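Local coordinates for protein beta-d-glucoside glucohydrolase (Hypocrea jecorina, PDB 3ZZ1) that probably hydrolyses terminal, non-reducing beta-D-glucosyl residues with release of beta-D-glucose, as a family 3 glycoside hydrolase of cellulose degradation, at residues 211-216 with 233-238; 539-544 with 551-556; 637-640 with 645-648. All coordinates share one frame; numbering follows the deposited sequence.

The three contacts follow one another along the chain and sample three successive family domains. Contact 1 belongs to the N-terminal, TIM-barrel-related domain and joins the end of strand 232-235 to the loop before helix 216-226. Contact 2 pairs two loops on either side of strand 548-549 in the C-terminal family domain, its centre about 24 Å from that of contact 1. Contact 3 closes the loop between strands 629-638 and 650-659 of the fibronectin type III-like domain. Contacts 2 and 3 have centres about 19 Å apart and touch directly: the Phe556 ring packs on Arg645 and Pro647, joining two domains. Contact 1 stays apart from both.

Contact 1 of 3, residues 211-216 with 233-238; sequences WACEDQ and VMTDWN
Cys213 and Thr235 meet because each sets one branch beside its own backbone N: SG of Cys213 takes that position with chi1 -69°, and the CG2 methyl of Thr235 does likewise, anti to the carbonyl carbon, while OG1 is placed between N and the carbonyl carbon. The sulfur thus settles against the threonine, with SG of Cys213 3.7 Å from both CG2 and CA of Thr235. CB of Cys213 adds to the packing at 3.9 Å from the same CG2. The contact is small, about 107 Å² in all, but its three touching residues are buried. A covalent bond fixes the sulfur from another direction: Cys213 forms a disulfide with Cys202, at the end of the adjoining parallel strand 199-202, so the loop is tied to one strand and packed against the next. Thr235 uses its two branches differently, the methyl facing sulfur and OG1 accepting a hydrogen bond from the backbone N of Met255. Past the strand, Asp236 sends its carboxylate away from Cys213. Its OD1 receives the backbone N of Trp237 at 2.7 Å, on the anti side and 18° out of the carboxylate plane, a local bond that limits how the carboxylate can rotate. Within the other segment, Glu214 N bonds to Trp211 O at 2.8 Å and folds the chain around Cys213. Asp215 then serves as N-cap of helix 216-226, whose residues Leu219 and Leu223 pack on Val233. Strand 199-202, helix 216-226 and the parallel strand 232-235 therefore form a beta-alpha-beta crossover, with the disulfide-braced loop of Cys213 leading into the helix, an arrangement of the TIM-barrel-like N-terminal domain of family 3 glycoside hydrolases.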
ATOM      1  N   TRP A 211      23.239   6.915  -1.296  1.00 12.50           N
ATOM      2  CA  TRP A 211      22.396   5.799  -0.848  1.00 12.54           C
ATOM      3  C   TRP A 211      21.475   6.239   0.294  1.00 12.62           C
ATOM      4  O   TRP A 211      21.908   6.931   1.225  1.00 12.31           O
ATOM      5  CB  TRP A 211      23.236   4.584  -0.435  1.00 12.52           C
ATOM      6  CG  TRP A 211      23.533   3.634  -1.574  1.00 12.26           C
ATOM      7  CD1 TRP A 211      22.629   2.880  -2.267  1.00 11.69           C
ATOM      8  CD2 TRP A 211      24.819   3.333  -2.137  1.00 11.65           C
ATOM      9  NE1 TRP A 211      23.266   2.136  -3.231  1.00 11.07           N
ATOM     10  CE2 TRP A 211      24.611   2.393  -3.176  1.00 11.65           C
ATOM     11  CE3 TRP A 211      26.128   3.766  -1.867  1.00 11.71           C
ATOM     12  CZ2 TRP A 211      25.663   1.877  -3.947  1.00 11.86           C
ATOM     13  CZ3 TRP A 211      27.176   3.257  -2.634  1.00 11.08           C
ATOM     14  CH2 TRP A 211      26.933   2.321  -3.664  1.00 12.03           C
ATOM     15  N   ALA A 212      20.207   5.838   0.206  1.00 12.76           N
ATOM     16  CA  ALA A 212      19.161   6.298   1.127  1.00 13.09           C
ATOM     17  C   ALA A 212      19.507   6.105   2.601  1.00 13.44           C
ATOM     18  O   ALA A 212      19.137   6.922   3.438  1.00 13.46           O
ATOM     19  CB  ALA A 212      17.836   5.627   0.802  1.00 12.92           C
ATOM     20  N   CYS A 213      20.229   5.031   2.911  1.00 14.03           N
ATOM     21  CA  CYS A 213      20.593   4.726   4.297  1.00 14.71           C
ATOM     22  C   CYS A 213      21.837   5.500   4.775  1.00 15.01           C
ATOM     23  O   CYS A 213      22.384   5.214   5.841  1.00 15.13           O
ATOM     24  CB  CYS A 213      20.742   3.208   4.489  1.00 14.43           C
ATOM     25  SG  CYS A 213      19.153   2.314   4.362  1.00 15.45           S
ATOM     26  N   GLU A 214      22.249   6.490   3.983  1.00 15.34           N
ATOM     27  CA  GLU A 214      23.437   7.316   4.253  1.00 15.80           C
ATOM     28  C   GLU A 214      23.181   8.783   3.949  1.00 15.29           C
ATOM     29  O   GLU A 214      24.103   9.594   3.957  1.00 15.29           O
ATOM     30  CB  GLU A 214      24.606   6.858   3.382  1.00 16.11           C
ATOM     31  CG  GLU A 214      25.023   5.457   3.656  1.00 18.14           C
ATOM     32  CD  GLU A 214      26.302   5.070   2.978  1.00 20.26           C
ATOM     33  OE1 GLU A 214      26.613   5.587   1.879  1.00 21.33           O
ATOM     34  OE2 GLU A 214      26.992   4.218   3.562  1.00 22.35           O
ATOM     35  N   ASP A 215      21.928   9.112   3.666  1.00 15.12           N
ATOM     36  CA  ASP A 215      21.562  10.433   3.179  1.00 14.94           C
ATOM     37  C   ASP A 215      21.159  11.331   4.343  1.00 14.40           C
ATOM     38  O   ASP A 215      20.046  11.224   4.859  1.00 14.54           O
ATOM     39  CB  ASP A 215      20.426  10.288   2.166  1.00 15.12           C
ATOM     40  CG  ASP A 215      20.137  11.566   1.397  1.00 16.02           C
ATOM     41  OD1 ASP A 215      20.586  12.659   1.792  1.00 17.39           O
ATOM     42  OD2 ASP A 215      19.427  11.466   0.377  1.00 18.00           O
ATOM     43  N   GLN A 216      22.072  12.220   4.737  1.00 13.91           N
ATOM     44  CA  GLN A 216      21.837  13.125   5.858  0.50 13.61           C
ATOM     45  C   GLN A 216      20.605  14.008   5.642  1.00 13.42           C
ATOM     46  O   GLN A 216      19.802  14.193   6.562  1.00 13.24           O
ATOM     47  CB  GLN A 216      23.080  13.975   6.142  0.50 13.62           C
ATOM     48  CG  GLN A 216      23.036  14.721   7.470  0.50 13.99           C
ATOM     49  CD  GLN A 216      24.310  15.488   7.752  0.50 14.84           C
ATOM     50  OE1 GLN A 216      24.294  16.714   7.884  0.50 15.50           O
ATOM     51  NE2 GLN A 216      25.425  14.772   7.838  0.50 15.06           N
ATOM     52  N   VAL A 233      15.378   4.667  12.485  1.00 11.79           N
ATOM     53  CA  VAL A 233      15.560   4.292  11.090  1.00 11.72           C
ATOM     54  C   VAL A 233      16.380   3.010  10.999  1.00 11.89           C
ATOM     55  O   VAL A 233      17.521   2.948  11.479  1.00 11.57           O
ATOM     56  CB  VAL A 233      16.278   5.403  10.277  1.00 11.87           C
ATOM     57  CG1 VAL A 233      16.484   4.966   8.826  1.00 11.65           C
ATOM     58  CG2 VAL A 233      15.504   6.725  10.350  1.00 11.51           C
ATOM     59  N   MET A 234      15.788   1.990  10.387  1.00 11.79           N
ATOM     60  CA  MET A 234      16.494   0.756  10.081  1.00 11.83           C
ATOM     61  C   MET A 234      16.775   0.715   8.586  1.00 11.83           C
ATOM     62  O   MET A 234      16.107   1.395   7.802  1.00 11.66           O
ATOM     63  CB  MET A 234      15.678  -0.469  10.518  1.00 12.05           C
ATOM     64  CG  MET A 234      14.549  -0.875   9.557  1.00 11.78           C
ATOM     65  SD  MET A 234      13.601  -2.303  10.132  1.00 13.34           S
ATOM     66  CE  MET A 234      12.682  -1.593  11.495  1.00 12.24           C
ATOM     67  N   THR A 235      17.772  -0.073   8.201  1.00 11.70           N
ATOM     68  CA  THR A 235      18.093  -0.277   6.795  1.00 11.78           C
ATOM     69  C   THR A 235      17.186  -1.358   6.239  1.00 11.79           C
ATOM     70  O   THR A 235      16.753  -2.249   6.974  1.00 12.03           O
ATOM     71  CB  THR A 235      19.558  -0.753   6.591  1.00 11.50           C
ATOM     72  OG1 THR A 235      19.757  -1.998   7.273  1.00 11.58           O
ATOM     73  CG2 THR A 235      20.554   0.265   7.113  1.00 11.82           C
ATOM     74  N   ASP A 236      16.911  -1.289   4.939  1.00 11.93           N
ATOM     75  CA  ASP A 236      16.411  -2.454   4.222  1.00 11.63           C
ATOM     76  C   ASP A 236      17.548  -3.482   4.282  1.00 11.94           C
ATOM     77  O   ASP A 236      18.637  -3.167   4.764  1.00 11.92           O
ATOM     78  CB  ASP A 236      16.023  -2.088   2.785  1.00 11.34           C
ATOM     79  CG  ASP A 236      15.021  -3.069   2.172  1.00 10.59           C
ATOM     80  OD1 ASP A 236      14.990  -4.251   2.569  1.00  9.40           O
ATOM     81  OD2 ASP A 236      14.268  -2.657   1.274  1.00 10.40           O
ATOM     82  N   TRP A 237      17.303  -4.708   3.833  1.00 12.21           N
ATOM     83  CA  TRP A 237      18.221  -5.806   4.142  1.00 12.42           C
ATOM     84  C   TRP A 237      19.536  -5.739   3.359  1.00 12.57           C
ATOM     85  O   TRP A 237      19.576  -5.992   2.155  1.00 12.53           O
ATOM     86  CB  TRP A 237      17.507  -7.163   4.018  1.00 12.40           C
ATOM     87  CG  TRP A 237      17.046  -7.736   5.357  1.00 12.22           C
ATOM     88  CD1 TRP A 237      17.258  -9.006   5.814  1.00 11.92           C
ATOM     89  CD2 TRP A 237      16.331  -7.050   6.402  1.00 12.12           C
ATOM     90  NE1 TRP A 237      16.710  -9.159   7.065  1.00 12.37           N
ATOM     91  CE2 TRP A 237      16.141  -7.977   7.454  1.00 11.87           C
ATOM     92  CE3 TRP A 237      15.833  -5.747   6.552  1.00 11.92           C
ATOM     93  CZ2 TRP A 237      15.473  -7.643   8.636  1.00 11.70           C
ATOM     94  CZ3 TRP A 237      15.166  -5.417   7.730  1.00 12.00           C
ATOM     95  CH2 TRP A 237      14.998  -6.362   8.757  1.00 11.40           C
ATOM     96  N   ASN A 238      20.607  -5.394   4.077  1.00 12.84           N
ATOM     97  CA  ASN A 238      21.934  -5.104   3.505  1.00 13.00           C
ATOM     98  C   ASN A 238      21.926  -3.855   2.609  1.00 12.97           C
ATOM     99  O   ASN A 238      22.616  -3.800   1.591  1.00 13.14           O
ATOM    100  CB  ASN A 238      22.530  -6.325   2.776  1.00 13.12           C
ATOM    101  CG  ASN A 238      24.047  -6.208   2.562  1.00 13.99           C
ATOM    102  OD1 ASN A 238      24.798  -5.935   3.496  1.00 14.26           O
ATOM    103  ND2 ASN A 238      24.492  -6.421   1.326  1.00 14.00           N
TER

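Contact 2 of 3, residues 539-544 with 551-556; sequences YNTRIV and FSEGLF
Asn540 and Phe556 share the direct hydrogen bond of this contact: ND2 of Asn540 reaches Phe556 O at 2.8 Å with an N-H...O angle of 160°. The carbonyl is met almost head-on, and the acceptor lies close to the amide plane. A chi1 of 67° sets CG of Asn540 between the backbone N and the carbonyl carbon, which places ND2 at Phe556 O. A water adds an indirect link, 2.8 Å from Asn540 O and 2.6 Å from Glu553 OE1. Phe556 O and the Glu553 carboxylate are presented by a double reversal of the chain, in which a type I beta turn from Phe551 to Gly554 runs into a type II' turn from Glu553 to Phe556; Gly554 supplies the positive phi of the second. Both loops belong to the C-terminal domain of family 3 glycoside hydrolases, the turns lying between strand 548-549 and helix 559-564. Packing centres on Glu553, whose chain bends at chi2 and crosses the side chains of Asn540 and Thr541 at about a right angle. Its CB lies 3.3 Å from Asn540 ND2, while the CG2 methyl of Thr541 rests 3.4 Å from Glu553 CD. Outside partners complete the polar ends: Glu553 OE2 forms a salt bridge with Lys119, which also makes a cation-pi contact with the Phe551 ring, and Thr541 OG1 hydrogen-bonds Thr120 OG1.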
ATOM      1  N   TYR A 539       1.142   6.536 -20.317  1.00 16.91           N
ATOM      2  CA  TYR A 539       1.885   6.720 -19.071  1.00 16.72           C
ATOM      3  C   TYR A 539       3.158   7.516 -19.333  1.00 16.58           C
ATOM      4  O   TYR A 539       3.822   7.317 -20.349  1.00 16.46           O
ATOM      5  CB  TYR A 539       2.207   5.369 -18.424  1.00 16.55           C
ATOM      6  CG  TYR A 539       0.969   4.570 -18.076  1.00 16.37           C
ATOM      7  CD1 TYR A 539       0.180   4.908 -16.975  1.00 16.36           C
ATOM      8  CD2 TYR A 539       0.581   3.481 -18.856  1.00 16.39           C
ATOM      9  CE1 TYR A 539      -0.969   4.172 -16.657  1.00 16.67           C
ATOM     10  CE2 TYR A 539      -0.562   2.741 -18.545  1.00 16.63           C
ATOM     11  CZ  TYR A 539      -1.329   3.091 -17.450  1.00 16.10           C
ATOM     12  OH  TYR A 539      -2.451   2.354 -17.154  1.00 15.56           O
ATOM     13  N   ASN A 540       3.486   8.421 -18.416  1.00 16.47           N
ATOM     14  CA  ASN A 540       4.619   9.322 -18.607  1.00 16.33           C
ATOM     15  C   ASN A 540       5.926   8.878 -17.944  1.00 16.31           C
ATOM     16  O   ASN A 540       6.921   9.607 -17.977  1.00 16.41           O
ATOM     17  CB  ASN A 540       4.250  10.763 -18.211  1.00 16.25           C
ATOM     18  CG  ASN A 540       3.988  10.928 -16.715  1.00 16.05           C
ATOM     19  OD1 ASN A 540       3.655   9.972 -16.008  1.00 15.26           O
ATOM     20  ND2 ASN A 540       4.128  12.158 -16.232  1.00 14.62           N
ATOM     21  N   THR A 541       5.922   7.689 -17.345  1.00 16.28           N
ATOM     22  CA  THR A 541       7.144   7.109 -16.771  1.00 16.30           C
ATOM     23  C   THR A 541       7.366   5.674 -17.237  1.00 16.34           C
ATOM     24  O   THR A 541       6.420   4.981 -17.618  1.00 16.19           O
ATOM     25  CB  THR A 541       7.151   7.135 -15.215  1.00 16.34           C
ATOM     26  OG1 THR A 541       5.975   6.496 -14.710  1.00 16.11           O
ATOM     27  CG2 THR A 541       7.212   8.556 -14.686  1.00 16.43           C
ATOM     28  N   ARG A 542       8.624   5.241 -17.201  1.00 16.43           N
ATOM     29  CA  ARG A 542       9.006   3.877 -17.567  1.00 16.70           C
ATOM     30  C   ARG A 542      10.004   3.354 -16.549  1.00 16.44           C
ATOM     31  O   ARG A 542      10.635   4.140 -15.837  1.00 16.38           O
ATOM     32  CB  ARG A 542       9.669   3.843 -18.952  1.00 16.92           C
ATOM     33  CG  ARG A 542       8.891   4.499 -20.091  1.00 18.40           C
ATOM     34  CD  ARG A 542       7.765   3.620 -20.603  1.00 20.14           C
ATOM     35  NE  ARG A 542       7.177   4.167 -21.825  1.00 22.35           N
ATOM     36  CZ  ARG A 542       6.183   5.052 -21.859  1.00 23.18           C
ATOM     37  NH1 ARG A 542       5.648   5.502 -20.732  1.00 23.96           N
ATOM     38  NH2 ARG A 542       5.720   5.488 -23.023  1.00 23.40           N
ATOM     39  N   ILE A 543      10.155   2.031 -16.491  1.00 16.03           N
ATOM     40  CA  ILE A 543      11.252   1.416 -15.743  1.00 15.92           C
ATOM     41  C   ILE A 543      12.582   1.854 -16.385  1.00 15.93           C
ATOM     42  O   ILE A 543      12.834   1.584 -17.560  1.00 15.65           O
ATOM     43  CB  ILE A 543      11.141  -0.142 -15.718  1.00 15.84           C
ATOM     44  CG1 ILE A 543       9.816  -0.607 -15.083  1.00 15.53           C
ATOM     45  CG2 ILE A 543      12.351  -0.771 -15.033  1.00 15.74           C
ATOM     46  CD1 ILE A 543       9.554  -0.129 -13.656  1.00 14.76           C
ATOM     47  N   VAL A 544      13.415   2.541 -15.606  1.00 16.01           N
ATOM     48  CA  VAL A 544      14.669   3.111 -16.112  1.00 16.23           C
ATOM     49  C   VAL A 544      15.795   2.069 -16.129  1.00 16.19           C
ATOM     50  O   VAL A 544      16.011   1.362 -15.140  1.00 16.09           O
ATOM     51  CB  VAL A 544      15.092   4.361 -15.291  1.00 16.33           C
ATOM     52  CG1 VAL A 544      16.382   4.968 -15.835  1.00 16.37           C
ATOM     53  CG2 VAL A 544      13.974   5.402 -15.289  1.00 16.34           C
ATOM     54  N   PHE A 551      13.305  11.845 -12.445  1.00 13.90           N
ATOM     55  CA  PHE A 551      11.939  12.158 -12.013  1.00 13.73           C
ATOM     56  C   PHE A 551      11.476  13.463 -12.660  1.00 13.54           C
ATOM     57  O   PHE A 551      10.894  14.323 -11.995  1.00 13.40           O
ATOM     58  CB  PHE A 551      11.853  12.284 -10.479  1.00 13.57           C
ATOM     59  CG  PHE A 551      11.787  10.967  -9.744  1.00 13.78           C
ATOM     60  CD1 PHE A 551      12.824  10.038  -9.835  1.00 12.93           C
ATOM     61  CD2 PHE A 551      10.703  10.679  -8.917  1.00 13.21           C
ATOM     62  CE1 PHE A 551      12.764   8.834  -9.148  1.00 13.51           C
ATOM     63  CE2 PHE A 551      10.635   9.482  -8.220  1.00 13.51           C
ATOM     64  CZ  PHE A 551      11.672   8.552  -8.331  1.00 13.42           C
ATOM     65  N   SER A 552      11.746  13.605 -13.955  1.00 13.44           N
ATOM     66  CA  SER A 552      11.464  14.843 -14.677  1.00 13.75           C
ATOM     67  C   SER A 552       9.967  15.181 -14.725  1.00 13.63           C
ATOM     68  O   SER A 552       9.600  16.345 -14.888  1.00 13.71           O
ATOM     69  CB  SER A 552      12.068  14.802 -16.085  1.00 13.82           C
ATOM     70  OG  SER A 552      11.456  13.798 -16.875  1.00 14.81           O
ATOM     71  N   GLU A 553       9.113  14.168 -14.558  1.00 13.36           N
ATOM     72  CA  GLU A 553       7.663  14.380 -14.500  1.00 13.04           C
ATOM     73  C   GLU A 553       7.231  15.163 -13.258  1.00 12.70           C
ATOM     74  O   GLU A 553       6.162  15.762 -13.245  1.00 12.91           O
ATOM     75  CB  GLU A 553       6.890  13.055 -14.612  1.00 12.98           C
ATOM     76  CG  GLU A 553       6.992  12.107 -13.413  1.00 12.86           C
ATOM     77  CD  GLU A 553       8.348  11.423 -13.289  1.00 12.93           C
ATOM     78  OE1 GLU A 553       9.133  11.435 -14.264  1.00 12.42           O
ATOM     79  OE2 GLU A 553       8.629  10.864 -12.210  1.00 13.39           O
ATOM     80  N   GLY A 554       8.066  15.145 -12.218  1.00 12.47           N
ATOM     81  CA  GLY A 554       7.807  15.899 -10.993  1.00 11.80           C
ATOM     82  C   GLY A 554       6.529  15.466 -10.300  1.00 11.63           C
ATOM     83  O   GLY A 554       6.338  14.280 -10.022  1.00 11.53           O
ATOM     84  N   LEU A 555       5.651  16.431 -10.038  1.00 11.40           N
ATOM     85  CA  LEU A 555       4.401  16.180  -9.318  1.00 11.43           C
ATOM     86  C   LEU A 555       3.329  15.463 -10.142  1.00 11.50           C
ATOM     87  O   LEU A 555       2.315  15.030  -9.593  1.00 11.82           O
ATOM     88  CB  LEU A 555       3.822  17.494  -8.787  1.00 11.21           C
ATOM     89  CG  LEU A 555       4.614  18.264  -7.731  1.00 10.27           C
ATOM     90  CD1 LEU A 555       3.902  19.576  -7.452  1.00  8.06           C
ATOM     91  CD2 LEU A 555       4.768  17.434  -6.448  1.00  8.96           C
ATOM     92  N   PHE A 556       3.558  15.337 -11.445  1.00 11.53           N
ATOM     93  CA  PHE A 556       2.535  14.854 -12.373  1.00 11.49           C
ATOM     94  C   PHE A 556       2.682  13.364 -12.679  1.00 11.51           C
ATOM     95  O   PHE A 556       3.192  12.983 -13.735  1.00 11.63           O
ATOM     96  CB  PHE A 556       2.551  15.686 -13.665  1.00 11.31           C
ATOM     97  CG  PHE A 556       2.228  17.142 -13.459  1.00 10.70           C
ATOM     98  CD1 PHE A 556       3.189  18.025 -12.964  1.00  9.42           C
ATOM     99  CD2 PHE A 556       0.964  17.637 -13.774  1.00 10.20           C
ATOM    100  CE1 PHE A 556       2.895  19.371 -12.775  1.00  8.45           C
ATOM    101  CE2 PHE A 556       0.660  18.985 -13.590  1.00  9.43           C
ATOM    102  CZ  PHE A 556       1.630  19.855 -13.084  1.00  9.38           C
TER
HETATM  103  O   HOH W   1       9.060  11.019 -16.832  1.00 16.44           O

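Contact 3 of 3, residues 637-640 with 645-648; sequences ITYP and RTPP
Thr646, in the conformer described, lays its CG2 methyl over one face of the Tyr639 ring, 4.5 Å from CG of Tyr639, a loose approach between residues whose CB atoms are both directed toward the other segment. In that conformer its OG1 is engaged elsewhere, with Pro644 O and Arg179, just as Tyr639 OH is held by Ser677 O and Arg652. Pro647 follows and contributes its carbonyl through two waters: one bridges Pro647 O at 2.9 Å to Ile637 O at 3.1 Å, and the other links the same Pro647 O to the backbone N of Tyr639, 2.8 Å from the water. Neither Pro647 nor Pro648 can donate a backbone bond to the strand. Pro648 makes the direct bond, its O receiving Thr638 OG1 at 2.6 Å. A chi1 of -63° sets that hydroxyl beside its own backbone N, and it approaches at a C=O...O angle of 157°, 20° off the carbonyl plane. Thr638 CA adds a C-H...O contact to the same oxygen at 3.4 Å. Beyond it, Ile637 and Gln650 share backbone hydrogen bonding. The contact thus closes the loop end of a beta hairpin, strands 629-638 and 650-659, in the fibronectin type III-like domain.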
ATOM      1  N   ILE A 637      -9.316  18.778  -4.995  1.00 13.15           N
ATOM      2  CA  ILE A 637      -9.056  20.203  -4.844  1.00 13.01           C
ATOM      3  C   ILE A 637      -8.140  20.720  -5.958  1.00 13.16           C
ATOM      4  O   ILE A 637      -7.161  20.070  -6.335  1.00 13.24           O
ATOM      5  CB  ILE A 637      -8.523  20.550  -3.419  1.00 13.06           C
ATOM      6  CG1 ILE A 637      -9.539  20.124  -2.350  1.00 12.38           C
ATOM      7  CG2 ILE A 637      -8.226  22.046  -3.286  1.00 13.21           C
ATOM      8  CD1 ILE A 637      -9.174  20.523  -0.918  1.00 12.17           C
ATOM      9  N   THR A 638      -8.519  21.869  -6.512  1.00 13.32           N
ATOM     10  CA  THR A 638      -7.708  22.617  -7.470  1.00 13.21           C
ATOM     11  C   THR A 638      -7.188  23.854  -6.740  1.00 13.36           C
ATOM     12  O   THR A 638      -7.971  24.636  -6.207  1.00 13.45           O
ATOM     13  CB  THR A 638      -8.559  23.028  -8.701  1.00 13.29           C
ATOM     14  OG1 THR A 638      -9.010  21.847  -9.379  1.00 13.09           O
ATOM     15  CG2 THR A 638      -7.764  23.906  -9.678  1.00 12.37           C
ATOM     16  N   TYR A 639      -5.868  24.011  -6.694  1.00 13.43           N
ATOM     17  CA  TYR A 639      -5.247  25.143  -6.001  1.00 13.51           C
ATOM     18  C   TYR A 639      -5.419  26.418  -6.831  1.00 13.54           C
ATOM     19  O   TYR A 639      -5.619  26.336  -8.039  1.00 13.28           O
ATOM     20  CB  TYR A 639      -3.759  24.856  -5.745  1.00 13.39           C
ATOM     21  CG  TYR A 639      -3.471  23.950  -4.553  1.00 13.69           C
ATOM     22  CD1 TYR A 639      -4.290  22.854  -4.255  1.00 14.25           C
ATOM     23  CD2 TYR A 639      -2.371  24.180  -3.734  1.00 13.75           C
ATOM     24  CE1 TYR A 639      -4.024  22.026  -3.168  1.00 13.26           C
ATOM     25  CE2 TYR A 639      -2.094  23.354  -2.644  1.00 13.96           C
ATOM     26  CZ  TYR A 639      -2.926  22.280  -2.369  1.00 12.98           C
ATOM     27  OH  TYR A 639      -2.658  21.463  -1.294  1.00 11.98           O
ATOM     28  N   PRO A 640      -5.355  27.605  -6.189  1.00 13.80           N
ATOM     29  CA  PRO A 640      -5.393  28.838  -6.979  1.00 14.06           C
ATOM     30  C   PRO A 640      -4.349  28.803  -8.100  1.00 14.26           C
ATOM     31  O   PRO A 640      -3.274  28.217  -7.926  1.00 14.13           O
ATOM     32  CB  PRO A 640      -5.036  29.920  -5.957  1.00 14.08           C
ATOM     33  CG  PRO A 640      -5.460  29.363  -4.652  1.00 13.99           C
ATOM     34  CD  PRO A 640      -5.257  27.880  -4.742  1.00 13.76           C
ATOM     35  N   ARG A 645       3.057  25.948 -10.021  1.00 17.34           N
ATOM     36  CA  ARG A 645       2.451  24.897 -10.837  1.00 17.63           C
ATOM     37  C   ARG A 645       2.142  23.645 -10.019  1.00 17.66           C
ATOM     38  O   ARG A 645       3.037  23.031  -9.429  1.00 17.79           O
ATOM     39  CB  ARG A 645       3.328  24.556 -12.043  1.00 17.96           C
ATOM     40  CG  ARG A 645       2.621  23.695 -13.083  1.00 18.86           C
ATOM     41  CD  ARG A 645       3.418  23.595 -14.366  1.00 20.85           C
ATOM     42  NE  ARG A 645       2.788  22.684 -15.319  1.00 22.06           N
ATOM     43  CZ  ARG A 645       3.279  21.502 -15.677  1.00 22.85           C
ATOM     44  NH1 ARG A 645       4.429  21.063 -15.179  1.00 23.17           N
ATOM     45  NH2 ARG A 645       2.619  20.756 -16.550  1.00 24.35           N
ATOM     46  N   THR A 646       0.854  23.307  -9.983  1.00 17.58           N
ATOM     47  CA  THR A 646       0.342  22.162  -9.233  0.50 17.49           C
ATOM     48  C   THR A 646      -0.573  21.349 -10.158  1.00 17.39           C
ATOM     49  O   THR A 646      -1.192  21.917 -11.062  1.00 17.43           O
ATOM     50  CB  THR A 646      -0.439  22.637  -7.975  0.50 17.58           C
ATOM     51  OG1 THR A 646       0.254  23.731  -7.360  0.50 17.70           O
ATOM     52  CG2 THR A 646      -0.578  21.525  -6.947  0.50 17.70           C
ATOM     53  N   PRO A 647      -0.654  20.010  -9.960  1.00 17.09           N
ATOM     54  CA  PRO A 647      -1.612  19.268 -10.792  1.00 16.75           C
ATOM     55  C   PRO A 647      -3.032  19.844 -10.708  1.00 16.48           C
ATOM     56  O   PRO A 647      -3.441  20.289  -9.633  1.00 16.78           O
ATOM     57  CB  PRO A 647      -1.578  17.867 -10.186  1.00 16.66           C
ATOM     58  CG  PRO A 647      -0.183  17.713  -9.711  1.00 16.81           C
ATOM     59  CD  PRO A 647       0.273  19.092  -9.262  1.00 17.10           C
ATOM     60  N   PRO A 648      -3.781  19.834 -11.832  1.00 16.13           N
ATOM     61  CA  PRO A 648      -5.096  20.485 -11.873  1.00 15.98           C
ATOM     62  C   PRO A 648      -6.043  19.989 -10.776  1.00 15.87           C
ATOM     63  O   PRO A 648      -6.770  20.791 -10.197  1.00 15.99           O
ATOM     64  CB  PRO A 648      -5.639  20.135 -13.267  1.00 15.91           C
ATOM     65  CG  PRO A 648      -4.768  19.048 -13.784  1.00 16.04           C
ATOM     66  CD  PRO A 648      -3.441  19.199 -13.118  1.00 16.10           C
TER
HETATM   67  O   HOH W   2      -4.269  20.854  -6.910  1.00 23.41           O
HETATM   68  O   HOH W   3      -4.434  23.247  -8.941  1.00 16.05           O